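Side-chain contacts in putative isomerase (Streptomyces coelicolor A3, PDB 2OQH), which probably catalyses the dehydration of D-glucarate to 5-dehydro-4-deoxy-D-glucarate with an enolase-type fold of capping domain and TIM barrel: residues A103-D106 with A107-K110; A57-V60 with R61-P65; E76-H79 with R80-M84; A152-A155 with V156-E160; G177-A180 with I181-V185. One frame throughout, in Å; residues are numbered along the deposited sequence.

In the fold
Each of the five contacts is local, spanning about one turn of a single helix; they close no long loop, and they follow one another along the chain without nesting or crossing. Contact 2 (helix 54-63), contact 3 (end of helix 75-81) and contact 1 (helix 85-112) come first and belong to the N-terminal capping region. Contact 2 packs on strands 5-15 and 31-40, contact 3 leans on helix 85-112, and M63 of contact 2 packs on Q82 of contact 3. Contacts 4 and 5 lie in the TIM barrel, on the neighbouring helices 147-162 and 175-188, which meet through A152 and A155 on A184 and V185. The centres of contacts 1 and 4 are about 40 Å apart, across the chain.

Contact 1: residues A103-D106 with A107-K110; sequences ACWD and AMGK
M108 folds back over W105 and C104 within one turn of helix 85-112, the long helix of the enolase-type N-terminal domain, while D106 and K110 pair across the same turn in i to i+4 spacing. The apolar part has two components, both made by a selenomethionine over one face of the indole. Its terminal CE makes a CH-pi contact, 4.3 Å from the centroid of the W105 five-membered ring; SE makes the Met-aromatic contact, here through selenium, 4.6 Å from the centroid of the six-membered ring. The bend at chi3 (-112°) swings CE back toward the backbone, where it presses on C104 CB at 3.5 Å, tighter than usual for two carbons. L75 of helix 75-81 packs on C104, W105 and M108 alike.

The backbone is regular: the amides of A107, M108, G109 and K110 each bond to the carbonyl four residues earlier, the shortest being M108 N to C104 O at 2.8 Å.

The charged pair is gripped from several sides. D106 OD1 accepts from L353 N and OD2 from W47 N, which fixes the carboxylate, and K110 NZ also donates to E45 O. Without the carboxylate of D106, as with an alanine here, the L353 and W47 amides would probably lose their acceptor and K110 its counter-charge. K110 runs extended beyond CG, passing D106 O with its CG 3.2 Å away, and reaches the acid with its tip: NZ forms a salt bridge to D106 OD2 through a weak hydrogen bond of 3.3 Å.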
loop_
_atom_site.group_PDB
_atom_site.type_symbol
_atom_site.label_atom_id
_atom_site.label_comp_id
_atom_site.label_asym_id
_atom_site.label_seq_id
_atom_site.Cartn_x
_atom_site.Cartn_y
_atom_site.Cartn_z
ATOM N N ALA A 103 -14.018 5.957 -4.512
ATOM C CA ALA A 103 -14.865 7.108 -4.815
ATOM C C ALA A 103 -16.268 6.901 -4.259
ATOM O O ALA A 103 -16.872 7.831 -3.742
ATOM C CB ALA A 103 -14.922 7.346 -6.323
ATOM N N CYS A 104 -16.782 5.678 -4.357
ATOM C CA CYS A 104 -18.118 5.390 -3.834
ATOM C C CYS A 104 -18.160 5.494 -2.305
ATOM O O CYS A 104 -19.135 5.988 -1.737
ATOM C CB CYS A 104 -18.577 3.999 -4.285
ATOM S SG CYS A 104 -18.997 3.888 -6.031
ATOM N N TRP A 105 -17.109 5.023 -1.636
ATOM C CA TRP A 105 -17.053 5.108 -0.182
ATOM C C TRP A 105 -17.013 6.575 0.238
ATOM O O TRP A 105 -17.653 6.978 1.204
ATOM C CB TRP A 105 -15.810 4.392 0.356
ATOM C CG TRP A 105 -16.008 2.916 0.573
ATOM C CD1 TRP A 105 -15.645 1.902 -0.267
ATOM C CD2 TRP A 105 -16.621 2.296 1.708
ATOM N NE1 TRP A 105 -15.991 0.688 0.280
ATOM C CE2 TRP A 105 -16.592 0.901 1.492
ATOM C CE3 TRP A 105 -17.195 2.786 2.893
ATOM C CZ2 TRP A 105 -17.117 -0.011 2.416
ATOM C CZ3 TRP A 105 -17.720 1.879 3.813
ATOM C CH2 TRP A 105 -17.674 0.496 3.567
ATOM N N ASP A 106 -16.234 7.365 -0.490
ATOM C CA ASP A 106 -16.118 8.787 -0.201
ATOM C C ASP A 106 -17.508 9.418 -0.344
ATOM O O ASP A 106 -17.940 10.179 0.521
ATOM C CB ASP A 106 -15.116 9.417 -1.172
ATOM C CG ASP A 106 -14.815 10.874 -0.855
ATOM O OD1 ASP A 106 -14.704 11.228 0.344
ATOM O OD2 ASP A 106 -14.666 11.657 -1.820
ATOM N N ALA A 107 -18.207 9.079 -1.422
ATOM C CA ALA A 107 -19.552 9.598 -1.668
ATOM C C ALA A 107 -20.526 9.143 -0.575
ATOM O O ALA A 107 -21.403 9.901 -0.163
ATOM C CB ALA A 107 -20.047 9.139 -3.038
HETATM N N MSE A 108 -20.369 7.903 -0.115
HETATM C CA MSE A 108 -21.221 7.347 0.934
HETATM C C MSE A 108 -21.049 8.106 2.246
HETATM O O MSE A 108 -22.022 8.387 2.949
HETATM C CB MSE A 108 -20.892 5.864 1.158
HETATM C CG MSE A 108 -21.503 4.902 0.134
HETATM SE SE MSE A 108 -20.837 3.079 0.403
HETATM C CE MSE A 108 -19.798 2.928 -1.200
ATOM N N GLY A 109 -19.804 8.416 2.582
ATOM C CA GLY A 109 -19.534 9.142 3.809
ATOM C C GLY A 109 -20.131 10.534 3.738
ATOM O O GLY A 109 -20.681 11.041 4.713
ATOM N N LYS A 110 -20.025 11.154 2.572
ATOM C CA LYS A 110 -20.567 12.491 2.373
ATOM C C LYS A 110 -22.088 12.436 2.418
ATOM O O LYS A 110 -22.723 13.283 3.044
ATOM C CB LYS A 110 -20.080 13.058 1.035
ATOM C CG LYS A 110 -18.582 13.311 1.023
ATOM C CD LYS A 110 -18.078 13.841 -0.305
ATOM C CE LYS A 110 -16.589 14.140 -0.206
ATOM N NZ LYS A 110 -16.013 14.671 -1.475
#

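Contact 2: residues A57-V60 with R61-P65; sequences AAIV and RRMAP
R61 lays one face of its guanidinium over the methyl group of A57, one turn earlier in helix 54-63, a helix of the enolase-type N-terminal domain that packs beside the three-stranded antiparallel sheet. NH1 is the nearest nitrogen, 4.1 Å from A57 CB. The arginine gets there by running extended from CG to NE, with its CG 3.5 Å from A57 O, and its NH2 donates to V10 O on strand 5-15. The guanidinium is thus both covered by a methyl group and tied to the sheet edge. A57 and V60 face that sheet too, both touching V10.

On another side of the helix M63, a selenomethionine, doubles back at chi3 (-60°), which turns its CE toward the preceding turn. There CE lies 4.0 Å from V60 CA, and it makes a looser apolar contact with I59 CG2. Helix 85-112 covers this face, I59 and V60 touching A96 and M63 touching I97.

The backbone starts regularly, with R61 N donating to A57 O and R62 N to A58 O. Further on, I59 O takes weak bonds from R62 N and M63 N, and V60 O takes two donors that approach very differently: A64 N, 2.9 Å away, comes nearly along the C=O axis, whereas M63 N at 3.0 Å stands above the carbonyl plane, 66° out of it.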
loop_
_atom_site.group_PDB
_atom_site.type_symbol
_atom_site.label_atom_id
_atom_site.label_comp_id
_atom_site.label_asym_id
_atom_site.label_seq_id
_atom_site.Cartn_x
_atom_site.Cartn_y
_atom_site.Cartn_z
ATOM N N ALA A 57 -6.810 4.065 -16.598
ATOM C CA ALA A 57 -7.846 5.026 -16.928
ATOM C C ALA A 57 -8.765 4.430 -17.995
ATOM O O ALA A 57 -9.969 4.663 -17.980
ATOM C CB ALA A 57 -7.221 6.314 -17.436
ATOM N N ALA A 58 -8.201 3.646 -18.911
ATOM C CA ALA A 58 -9.004 3.038 -19.971
ATOM C C ALA A 58 -10.015 2.034 -19.416
ATOM O O ALA A 58 -11.154 1.967 -19.876
ATOM C CB ALA A 58 -8.102 2.353 -20.989
ATOM N N ILE A 59 -9.593 1.255 -18.425
ATOM C CA ILE A 59 -10.464 0.258 -17.813
ATOM C C ILE A 59 -11.631 0.927 -17.091
ATOM O O ILE A 59 -12.773 0.474 -17.188
ATOM C CB ILE A 59 -9.683 -0.620 -16.805
ATOM C CG1 ILE A 59 -8.538 -1.342 -17.515
ATOM C CG2 ILE A 59 -10.613 -1.648 -16.168
ATOM C CD1 ILE A 59 -7.633 -2.113 -16.574
ATOM N N VAL A 60 -11.347 2.007 -16.372
ATOM C CA VAL A 60 -12.395 2.710 -15.643
ATOM C C VAL A 60 -13.451 3.256 -16.593
ATOM O O VAL A 60 -14.648 3.138 -16.337
ATOM C CB VAL A 60 -11.836 3.880 -14.829
ATOM C CG1 VAL A 60 -12.960 4.534 -14.031
ATOM C CG2 VAL A 60 -10.746 3.386 -13.899
ATOM N N ARG A 61 -13.016 3.851 -17.698
ATOM C CA ARG A 61 -13.974 4.394 -18.645
ATOM C C ARG A 61 -14.816 3.297 -19.280
ATOM O O ARG A 61 -15.970 3.531 -19.628
ATOM C CB ARG A 61 -13.258 5.228 -19.706
ATOM C CG ARG A 61 -12.663 6.510 -19.123
ATOM C CD ARG A 61 -11.932 7.310 -20.178
ATOM N NE ARG A 61 -11.337 8.524 -19.622
ATOM C CZ ARG A 61 -10.069 8.881 -19.808
ATOM N NH1 ARG A 61 -9.263 8.112 -20.536
ATOM N NH2 ARG A 61 -9.609 10.003 -19.268
ATOM N N ARG A 62 -14.255 2.098 -19.424
ATOM C CA ARG A 62 -15.026 1.003 -20.006
ATOM C C ARG A 62 -16.049 0.474 -18.999
ATOM O O ARG A 62 -16.981 -0.237 -19.373
ATOM C CB ARG A 62 -14.104 -0.138 -20.484
ATOM C CG ARG A 62 -13.374 0.167 -21.807
ATOM C CD ARG A 62 -12.653 -1.055 -22.380
ATOM N NE ARG A 62 -12.108 -0.801 -23.723
ATOM C CZ ARG A 62 -11.473 -1.708 -24.469
ATOM N NH1 ARG A 62 -11.288 -2.947 -24.015
ATOM N NH2 ARG A 62 -11.023 -1.382 -25.679
HETATM N N MSE A 63 -15.885 0.833 -17.724
HETATM C CA MSE A 63 -16.809 0.386 -16.678
HETATM C C MSE A 63 -17.823 1.479 -16.327
HETATM O O MSE A 63 -18.895 1.193 -15.790
HETATM C CB MSE A 63 -16.047 -0.013 -15.395
HETATM C CG MSE A 63 -15.120 -1.228 -15.513
HETATM SE SE MSE A 63 -14.452 -1.834 -13.757
HETATM C CE MSE A 63 -13.537 -0.214 -13.211
ATOM N N ALA A 64 -17.471 2.724 -16.637
ATOM C CA ALA A 64 -18.306 3.889 -16.355
ATOM C C ALA A 64 -19.768 3.774 -16.785
ATOM O O ALA A 64 -20.675 4.036 -15.995
ATOM C CB ALA A 64 -17.684 5.128 -16.996
ATOM N N PRO A 65 -20.020 3.394 -18.045
ATOM C CA PRO A 65 -21.416 3.281 -18.480
ATOM C C PRO A 65 -22.249 2.379 -17.571
ATOM O O PRO A 65 -23.436 2.619 -17.371
ATOM C CB PRO A 65 -21.296 2.717 -19.895
ATOM C CG PRO A 65 -19.969 3.240 -20.364
ATOM C CD PRO A 65 -19.095 3.053 -19.141
#

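Contact 3: residues E76-H79 with R80-M84; sequences EAFH and RKQHM
R80 opens the second half of this turn with its amide bonded to E76 O, 3.1 Å away, and its CG passing close to the same oxygen. K81 continues the helical pattern, its N donating to A77 O at 3.0 Å. Q82 is the first residue to leave helical backbone angles. Its amide still reaches F78 O (3.1 Å) and shares itself weakly with H79 O, and its side chain carries the main apolar contact: Q82 CG lies 3.5 Å from F78 CE1 in an oblique approach, ring and amide planes 38° apart. A chi1 of 170° turns the F78 ring so that CE1 meets Q82 CG, and the ring also touches I97 and V100 of helix 85-112. Loss of the F78 ring to an alanine is likely to open a gap beside Q82 CG and leave that side chain freer to turn. Q82 NE2, buried here, has no partner in the model. H83 completes the turn, N donating to R80 O at 3.2 Å and ND1 adding a weak bond to that oxygen. The arrangement is typical of a helix C terminus, where i to i+3 bonds take over from i to i+4, here at the end of helix 75-81 in the capping domain.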
loop_
_atom_site.group_PDB
_atom_site.type_symbol
_atom_site.label_atom_id
_atom_site.label_comp_id
_atom_site.label_asym_id
_atom_site.label_seq_id
_atom_site.Cartn_x
_atom_site.Cartn_y
_atom_site.Cartn_z
ATOM N N GLU A 76 -21.465 -4.248 -3.465
ATOM C CA GLU A 76 -21.508 -5.696 -3.669
ATOM C C GLU A 76 -21.953 -5.979 -5.094
ATOM O O GLU A 76 -21.363 -6.810 -5.775
ATOM C CB GLU A 76 -22.478 -6.355 -2.676
ATOM C CG GLU A 76 -21.995 -6.363 -1.231
ATOM C CD GLU A 76 -21.109 -7.563 -0.888
ATOM O OE1 GLU A 76 -20.720 -8.320 -1.804
ATOM O OE2 GLU A 76 -20.803 -7.748 0.306
ATOM N N ALA A 77 -22.990 -5.276 -5.546
ATOM C CA ALA A 77 -23.507 -5.459 -6.899
ATOM C C ALA A 77 -22.465 -5.048 -7.932
ATOM O O ALA A 77 -22.280 -5.722 -8.953
ATOM C CB ALA A 77 -24.781 -4.652 -7.090
ATOM N N PHE A 78 -21.779 -3.942 -7.661
ATOM C CA PHE A 78 -20.745 -3.441 -8.560
ATOM C C PHE A 78 -19.585 -4.423 -8.749
ATOM O O PHE A 78 -19.197 -4.739 -9.875
ATOM C CB PHE A 78 -20.189 -2.120 -8.034
ATOM C CG PHE A 78 -18.960 -1.659 -8.754
ATOM C CD1 PHE A 78 -18.993 -1.419 -10.123
ATOM C CD2 PHE A 78 -17.760 -1.492 -8.072
ATOM C CE1 PHE A 78 -17.837 -1.015 -10.808
ATOM C CE2 PHE A 78 -16.600 -1.089 -8.750
ATOM C CZ PHE A 78 -16.643 -0.853 -10.119
ATOM N N HIS A 79 -19.015 -4.885 -7.643
ATOM C CA HIS A 79 -17.906 -5.825 -7.715
ATOM C C HIS A 79 -18.296 -7.104 -8.442
ATOM O O HIS A 79 -17.546 -7.589 -9.284
ATOM C CB HIS A 79 -17.393 -6.154 -6.316
ATOM C CG HIS A 79 -16.581 -5.056 -5.707
ATOM N ND1 HIS A 79 -15.324 -4.722 -6.163
ATOM C CD2 HIS A 79 -16.867 -4.184 -4.713
ATOM C CE1 HIS A 79 -14.869 -3.689 -5.475
ATOM N NE2 HIS A 79 -15.787 -3.342 -4.589
ATOM N N ARG A 80 -19.467 -7.650 -8.132
ATOM C CA ARG A 80 -19.896 -8.875 -8.799
ATOM C C ARG A 80 -20.004 -8.606 -10.300
ATOM O O ARG A 80 -19.587 -9.414 -11.123
ATOM C CB ARG A 80 -21.237 -9.354 -8.234
ATOM C CG ARG A 80 -21.172 -9.830 -6.771
ATOM C CD ARG A 80 -20.422 -11.162 -6.589
ATOM N NE ARG A 80 -21.158 -12.276 -7.191
ATOM C CZ ARG A 80 -20.751 -13.543 -7.195
ATOM N NH1 ARG A 80 -19.597 -13.887 -6.623
ATOM N NH2 ARG A 80 -21.495 -14.474 -7.786
ATOM N N LYS A 81 -20.534 -7.446 -10.658
ATOM C CA LYS A 81 -20.677 -7.096 -12.062
ATOM C C LYS A 81 -19.328 -7.038 -12.800
ATOM O O LYS A 81 -19.247 -7.358 -13.990
ATOM C CB LYS A 81 -21.401 -5.750 -12.180
ATOM C CG LYS A 81 -21.841 -5.400 -13.583
ATOM C CD LYS A 81 -22.782 -4.205 -13.582
ATOM C CE LYS A 81 -23.285 -3.918 -14.985
ATOM N NZ LYS A 81 -23.911 -5.126 -15.614
ATOM N N GLN A 82 -18.268 -6.644 -12.099
ATOM C CA GLN A 82 -16.948 -6.529 -12.725
ATOM C C GLN A 82 -15.976 -7.640 -12.325
ATOM O O GLN A 82 -14.762 -7.482 -12.474
ATOM C CB GLN A 82 -16.316 -5.184 -12.359
ATOM C CG GLN A 82 -17.219 -3.970 -12.526
ATOM C CD GLN A 82 -17.677 -3.768 -13.952
ATOM O OE1 GLN A 82 -16.949 -4.065 -14.900
ATOM N NE2 GLN A 82 -18.885 -3.249 -14.115
ATOM N N HIS A 83 -16.495 -8.766 -11.845
ATOM C CA HIS A 83 -15.625 -9.847 -11.394
ATOM C C HIS A 83 -14.674 -10.440 -12.424
ATOM O O HIS A 83 -13.641 -10.995 -12.057
ATOM C CB HIS A 83 -16.443 -10.977 -10.756
ATOM C CG HIS A 83 -17.110 -11.886 -11.741
ATOM N ND1 HIS A 83 -18.142 -11.475 -12.562
ATOM C CD2 HIS A 83 -16.928 -13.203 -12.001
ATOM C CE1 HIS A 83 -18.568 -12.500 -13.277
ATOM N NE2 HIS A 83 -17.849 -13.561 -12.955
HETATM N N MSE A 84 -14.998 -10.346 -13.706
HETATM C CA MSE A 84 -14.092 -10.914 -14.687
HETATM C C MSE A 84 -13.046 -9.914 -15.167
HETATM O O MSE A 84 -12.090 -10.290 -15.846
HETATM C CB MSE A 84 -14.871 -11.505 -15.864
HETATM C CG MSE A 84 -15.612 -12.808 -15.521
HETATM SE SE MSE A 84 -14.447 -14.254 -14.900
HETATM C CE MSE A 84 -13.789 -14.802 -16.635
#

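Contact 4: residues A152-A155 with V156-E160; sequences AEHA and VRVVE
In helix 147-162, the helix of the beta-alpha-beta unit that joins strands 127-134 and 166-170 of the TIM barrel, V158 reaches back one turn to H154 in a CH-pi contact. One methyl, CG2, sits over a face of the imidazole, 3.8 Å from the ring centroid and 22° off the normal. It is displaced toward the rim, so NE2 is the nearest ring atom at 3.5 Å. The H154 chi1 of -178°, with CG beside the carbonyl carbon, turns the ring out from the helix, tilted toward V158, so that CG2 meets its face.

The same methyl also rests against H154 O, and this is a repeated pattern. V156, V158 and V159 share one rotamer, with CG2 beside the backbone N, and each places that methyl 3.2 Å from the carbonyl oxygen four residues earlier: V156 CG2 on A152 O, V158 CG2 on H154 O and V159 CG2 on A155 O. The backbone below is regular, V158 N to H154 O being nearly straight (168°) at 3.0 Å.

On the solvent side R157 packs its CG on E153 O and then bends away at chi2 and chi3. Its NH1 forms a salt bridge of 2.9 Å with E160 OE2; the carboxylate stands over a guanidinium face, so charge holds the pair and no N-H points at that oxygen.

The helix is held from two sides. H154 and V158 lean on I134 and A132 of strand 127-134, whereas A152, A155 and V156 face helix 175-188.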
loop_
_atom_site.group_PDB
_atom_site.type_symbol
_atom_site.label_atom_id
_atom_site.label_comp_id
_atom_site.label_asym_id
_atom_site.label_seq_id
_atom_site.Cartn_x
_atom_site.Cartn_y
_atom_site.Cartn_z
ATOM N N ALA A 152 24.171 2.291 6.692
ATOM C CA ALA A 152 23.895 2.398 8.121
ATOM C C ALA A 152 23.844 3.864 8.553
ATOM O O ALA A 152 22.975 4.262 9.329
ATOM C CB ALA A 152 24.960 1.651 8.910
ATOM N N GLU A 153 24.785 4.663 8.054
ATOM C CA GLU A 153 24.818 6.089 8.372
ATOM C C GLU A 153 23.551 6.753 7.845
ATOM O O GLU A 153 22.914 7.535 8.546
ATOM C CB GLU A 153 26.040 6.751 7.735
ATOM C CG GLU A 153 27.293 6.691 8.587
ATOM C CD GLU A 153 28.529 7.101 7.814
ATOM O OE1 GLU A 153 28.492 8.145 7.121
ATOM O OE2 GLU A 153 29.540 6.375 7.900
ATOM N N HIS A 154 23.192 6.435 6.605
ATOM C CA HIS A 154 21.992 7.004 6.005
ATOM C C HIS A 154 20.757 6.585 6.789
ATOM O O HIS A 154 19.853 7.384 7.010
ATOM C CB HIS A 154 21.837 6.541 4.559
ATOM C CG HIS A 154 20.642 7.126 3.875
ATOM N ND1 HIS A 154 20.525 8.474 3.612
ATOM C CD2 HIS A 154 19.502 6.553 3.424
ATOM C CE1 HIS A 154 19.362 8.706 3.027
ATOM N NE2 HIS A 154 18.723 7.556 2.901
ATOM N N ALA A 155 20.728 5.322 7.205
ATOM C CA ALA A 155 19.612 4.790 7.968
ATOM C C ALA A 155 19.451 5.589 9.255
ATOM O O ALA A 155 18.352 6.042 9.585
ATOM C CB ALA A 155 19.852 3.308 8.286
ATOM N N VAL A 156 20.550 5.770 9.978
ATOM C CA VAL A 156 20.506 6.522 11.222
ATOM C C VAL A 156 19.986 7.947 11.007
ATOM O O VAL A 156 19.231 8.460 11.832
ATOM C CB VAL A 156 21.896 6.580 11.885
ATOM C CG1 VAL A 156 21.858 7.480 13.108
ATOM C CG2 VAL A 156 22.328 5.171 12.283
ATOM N N ARG A 157 20.383 8.567 9.898
ATOM C CA ARG A 157 19.964 9.932 9.561
ATOM C C ARG A 157 18.459 9.999 9.339
ATOM O O ARG A 157 17.774 10.861 9.896
ATOM C CB ARG A 157 20.667 10.420 8.283
ATOM C CG ARG A 157 22.165 10.650 8.410
ATOM C CD ARG A 157 22.497 11.825 9.338
ATOM N NE ARG A 157 23.384 11.410 10.430
ATOM C CZ ARG A 157 23.780 12.203 11.427
ATOM N NH1 ARG A 157 23.370 13.471 11.480
ATOM N NH2 ARG A 157 24.576 11.725 12.383
ATOM N N VAL A 158 17.958 9.085 8.513
ATOM C CA VAL A 158 16.536 9.028 8.192
ATOM C C VAL A 158 15.680 8.802 9.425
ATOM O O VAL A 158 14.642 9.443 9.595
ATOM C CB VAL A 158 16.238 7.900 7.186
ATOM C CG1 VAL A 158 14.737 7.810 6.929
ATOM C CG2 VAL A 158 16.978 8.161 5.891
ATOM N N VAL A 159 16.116 7.891 10.283
ATOM C CA VAL A 159 15.372 7.581 11.492
ATOM C C VAL A 159 15.292 8.779 12.433
ATOM O O VAL A 159 14.230 9.059 13.000
ATOM C CB VAL A 159 16.001 6.370 12.241
ATOM C CG1 VAL A 159 15.284 6.127 13.559
ATOM C CG2 VAL A 159 15.917 5.128 11.371
ATOM N N GLU A 160 16.403 9.492 12.600
ATOM C CA GLU A 160 16.402 10.639 13.503
ATOM C C GLU A 160 15.726 11.850 12.874
ATOM O O GLU A 160 15.053 12.622 13.560
ATOM C CB GLU A 160 17.833 10.981 13.955
ATOM C CG GLU A 160 18.732 11.648 12.913
ATOM C CD GLU A 160 20.197 11.727 13.365
ATOM O OE1 GLU A 160 20.463 11.585 14.587
ATOM O OE2 GLU A 160 21.086 11.937 12.506
#

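Contact 5: residues G177-A180 with I181-V185; sequences GDVA and ILRAV
G177 begins a turn of helix 175-188 by accepting I181 N at 3.0 Å, and its carbonyl oxygen is also overlaid by the isoleucine, whose CG1 lies 3.2 Å away. D178 repeats the arrangement one residue on: L182 N reaches D178 O at 2.9 Å in a nearly straight bond (169°), and L182 CG packs against the same oxygen. The D178 carboxylate lies away from residues 181-185, in a buried polar site, and is held by three partners. OD1 forms a salt bridge with R136, while OD2 accepts from both T172 N and W202 NE1, which fixes the rotation of the carboxylate and probably compensates its buried charge.

V179 carries the side-chain contact. Its CG1 sits over the centre of one guanidinium face of R183, 3.7 Å above the plane, with NE and CZ its nearest atoms. A chi1 of -180° sets this methyl on the outer side of the helix, where R183, extended from CG to NE, lays its flat end across it. The methyl helps to bury R183 NE, which lacks a hydrogen-bond partner in the model; E216 makes a long, weak ion pair with it. A180 closes the segment, its carbonyl taking A184 N at a longer 3.3 Å.

The helix belongs to the beta-alpha-beta unit between strands 166-170 and 193-197 of the barrel. L182 and V185 press inward on strand 193-197, V179 and R183 meet helix 204-214 on one flank, and A180, I181 and A184 meet helix 147-162 on another.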
loop_
_atom_site.group_PDB
_atom_site.type_symbol
_atom_site.label_atom_id
_atom_site.label_comp_id
_atom_site.label_asym_id
_atom_site.label_seq_id
_atom_site.Cartn_x
_atom_site.Cartn_y
_atom_site.Cartn_z
ATOM N N GLY A 177 25.398 -9.084 -0.275
ATOM C CA GLY A 177 25.472 -7.651 -0.044
ATOM C C GLY A 177 24.326 -7.132 0.798
ATOM O O GLY A 177 24.515 -6.265 1.658
ATOM N N ASP A 178 23.127 -7.652 0.552
ATOM C CA ASP A 178 21.965 -7.224 1.319
ATOM C C ASP A 178 22.197 -7.581 2.781
ATOM O O ASP A 178 21.998 -6.755 3.677
ATOM C CB ASP A 178 20.693 -7.915 0.820
ATOM C CG ASP A 178 20.353 -7.560 -0.615
ATOM O OD1 ASP A 178 20.782 -6.486 -1.093
ATOM O OD2 ASP A 178 19.638 -8.354 -1.268
ATOM N N VAL A 179 22.632 -8.814 3.015
ATOM C CA VAL A 179 22.894 -9.279 4.372
ATOM C C VAL A 179 23.932 -8.387 5.058
ATOM O O VAL A 179 23.778 -8.029 6.229
ATOM C CB VAL A 179 23.397 -10.743 4.365
ATOM C CG1 VAL A 179 23.662 -11.218 5.787
ATOM C CG2 VAL A 179 22.371 -11.640 3.685
ATOM N N ALA A 180 24.986 -8.028 4.324
ATOM C CA ALA A 180 26.044 -7.175 4.866
ATOM C C ALA A 180 25.453 -5.840 5.306
ATOM O O ALA A 180 25.787 -5.323 6.367
ATOM C CB ALA A 180 27.128 -6.951 3.813
ATOM N N ILE A 181 24.573 -5.291 4.478
ATOM C CA ILE A 181 23.922 -4.021 4.775
ATOM C C ILE A 181 23.060 -4.114 6.024
ATOM O O ILE A 181 23.157 -3.275 6.923
ATOM C CB ILE A 181 23.031 -3.571 3.599
ATOM C CG1 ILE A 181 23.908 -3.203 2.406
ATOM C CG2 ILE A 181 22.154 -2.397 4.012
ATOM C CD1 ILE A 181 23.128 -2.892 1.166
ATOM N N LEU A 182 22.209 -5.136 6.079
ATOM C CA LEU A 182 21.325 -5.317 7.222
ATOM C C LEU A 182 22.086 -5.446 8.541
ATOM O O LEU A 182 21.648 -4.925 9.566
ATOM C CB LEU A 182 20.422 -6.535 6.992
ATOM C CG LEU A 182 19.454 -6.371 5.815
ATOM C CD1 LEU A 182 18.806 -7.705 5.473
ATOM C CD2 LEU A 182 18.403 -5.318 6.164
ATOM N N ARG A 183 23.225 -6.131 8.518
ATOM C CA ARG A 183 24.027 -6.298 9.728
ATOM C C ARG A 183 24.496 -4.935 10.222
ATOM O O ARG A 183 24.430 -4.640 11.414
ATOM C CB ARG A 183 25.243 -7.191 9.455
ATOM C CG ARG A 183 24.914 -8.663 9.347
ATOM C CD ARG A 183 26.085 -9.460 8.808
ATOM N NE ARG A 183 25.806 -10.893 8.838
ATOM C CZ ARG A 183 26.507 -11.806 8.176
ATOM N NH1 ARG A 183 27.540 -11.440 7.421
ATOM N NH2 ARG A 183 26.169 -13.090 8.261
ATOM N N ALA A 184 24.964 -4.109 9.289
ATOM C CA ALA A 184 25.450 -2.769 9.604
ATOM C C ALA A 184 24.313 -1.907 10.141
ATOM O O ALA A 184 24.458 -1.236 11.164
ATOM C CB ALA A 184 26.045 -2.130 8.361
ATOM N N VAL A 185 23.177 -1.927 9.452
ATOM C CA VAL A 185 22.042 -1.140 9.890
ATOM C C VAL A 185 21.594 -1.549 11.287
ATOM O O VAL A 185 21.366 -0.695 12.139
ATOM C CB VAL A 185 20.856 -1.264 8.909
ATOM C CG1 VAL A 185 19.637 -0.524 9.453
ATOM C CG2 VAL A 185 21.252 -0.687 7.571
#